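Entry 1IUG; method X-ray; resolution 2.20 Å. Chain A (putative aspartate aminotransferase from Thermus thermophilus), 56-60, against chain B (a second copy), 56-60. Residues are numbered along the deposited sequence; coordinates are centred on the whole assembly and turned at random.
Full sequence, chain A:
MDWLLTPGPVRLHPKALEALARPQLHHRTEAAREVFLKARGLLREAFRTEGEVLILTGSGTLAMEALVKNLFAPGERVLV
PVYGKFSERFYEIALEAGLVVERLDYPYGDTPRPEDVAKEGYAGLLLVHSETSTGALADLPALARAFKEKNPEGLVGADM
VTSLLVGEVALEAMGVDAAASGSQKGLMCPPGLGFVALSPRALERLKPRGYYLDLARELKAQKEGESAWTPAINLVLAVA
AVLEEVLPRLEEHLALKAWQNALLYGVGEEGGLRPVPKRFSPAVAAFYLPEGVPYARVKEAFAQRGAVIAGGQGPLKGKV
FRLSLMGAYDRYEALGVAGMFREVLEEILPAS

Chain A (56-60) LTGSG
Chain B (56-60) LTGSG

Two copies of the same short segment run nearly antiparallel, their CA 57-to-59 vectors 167° apart, and residues 57 to 59 of each chain make matching contacts with the other. The register is set at the glycines: Gly A58 CA lies 4.5 Å from Gly B58 CA. On each chain residues 56 and 57 end a strand, with phi/psi of -114/141 at Leu A56 and -89/104 at Thr A57. The chain then opens into an extended glycine, 162/-178 at Gly A58 and 166/-178 at Gly B58, passes through serine at about -81/178, and enters a helix at residue 60.

Thr A57 and Thr B57 cover the most surface, and the two glycines come next. No hydrogen bond crosses the contact. Instead, each threonine carbonyl receives a CA-H...O contact from the opposing glycine: Gly B58 CA to Thr A57 O is 3.4 Å with 140° at the hydrogen, and Gly A58 CA to Thr B57 O is 3.4 Å with 134°. The polarised glycine CA-H suits a carbonyl oxygen. An ideal CB on either glycine would point sideways and just touch that oxygen, so the contact does not itself exclude one; the stronger sign of glycine is its phi, in a region disfavoured for residues with a side chain.

Both threonines point CA-to-CB toward the partner with chi1 in m (-63° and -66°). Thr A57 CG2 lies 3.9 Å from Gly B58 CA and 4.1 Å from Ser B59 N; Thr B57 CG2 lies 3.8 Å from Gly A58 CA and 4.1 Å from Ser A59 N. Both OG1 atoms are hydrogen-bonded elsewhere in the structure. The serines, chi1 p (72° and 77°), point sideways and occupy the N-cap positions of their helices. The rule is compact: the backbone carbonyl at 57 takes the CA-H of glycine, the threonine methyl covers that glycine, and 170 Å² is buried in total.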

# COMPACT_ATOMS: atom_id res chain seq x y z
N LEU A 56 -7.39 0.80 -3.25
CA LEU A 56 -6.68 0.87 -1.97
C LEU A 56 -5.18 0.73 -2.20
O LEU A 56 -4.73 -0.05 -3.04
CB LEU A 56 -7.14 -0.24 -1.04
CG LEU A 56 -8.65 -0.38 -0.76
CD1 LEU A 56 -8.86 -1.52 0.21
CD2 LEU A 56 -9.22 0.91 -0.19
N THR A 57 -4.40 1.50 -1.44
CA THR A 57 -2.96 1.44 -1.55
C THR A 57 -2.45 0.37 -0.59
O THR A 57 -2.46 0.55 0.63
CB THR A 57 -2.33 2.82 -1.27
OG1 THR A 57 -2.77 3.74 -2.27
CG2 THR A 57 -0.80 2.74 -1.31
N GLY A 58 -2.09 -0.77 -1.16
CA GLY A 58 -1.60 -1.91 -0.39
C GLY A 58 -1.70 -3.15 -1.25
O GLY A 58 -2.11 -3.06 -2.41
N SER A 59 -1.35 -4.31 -0.71
CA SER A 59 -1.42 -5.54 -1.50
C SER A 59 -2.83 -6.11 -1.56
O SER A 59 -3.76 -5.57 -0.95
CB SER A 59 -0.44 -6.60 -0.96
OG SER A 59 -0.89 -7.12 0.29
N GLY A 60 -2.98 -7.20 -2.31
CA GLY A 60 -4.28 -7.84 -2.46
C GLY A 60 -4.89 -8.28 -1.14
O GLY A 60 -6.10 -8.17 -0.96
N LEU B 56 6.22 -1.36 5.17
CA LEU B 56 4.82 -1.74 4.95
C LEU B 56 4.33 -1.21 3.60
O LEU B 56 4.68 -0.10 3.20
CB LEU B 56 3.93 -1.16 6.06
CG LEU B 56 4.22 -1.49 7.52
CD1 LEU B 56 3.17 -0.83 8.41
CD2 LEU B 56 4.20 -3.00 7.73
N THR B 57 3.56 -2.01 2.89
CA THR B 57 3.02 -1.58 1.61
C THR B 57 1.68 -0.91 1.86
O THR B 57 0.68 -1.57 2.15
CB THR B 57 2.91 -2.76 0.62
OG1 THR B 57 4.22 -3.22 0.29
CG2 THR B 57 2.21 -2.31 -0.69
N GLY B 58 1.71 0.42 1.82
CA GLY B 58 0.54 1.25 2.07
C GLY B 58 1.04 2.67 2.29
O GLY B 58 2.24 2.90 2.22
N SER B 59 0.15 3.61 2.57
CA SER B 59 0.58 4.99 2.79
C SER B 59 1.09 5.20 4.22
O SER B 59 1.08 4.29 5.03
CB SER B 59 -0.56 5.97 2.47
OG SER B 59 -1.53 6.01 3.50
N GLY B 60 1.54 6.42 4.52
CA GLY B 60 2.06 6.73 5.84
C GLY B 60 1.06 6.57 6.97
O GLY B 60 1.43 6.28 8.10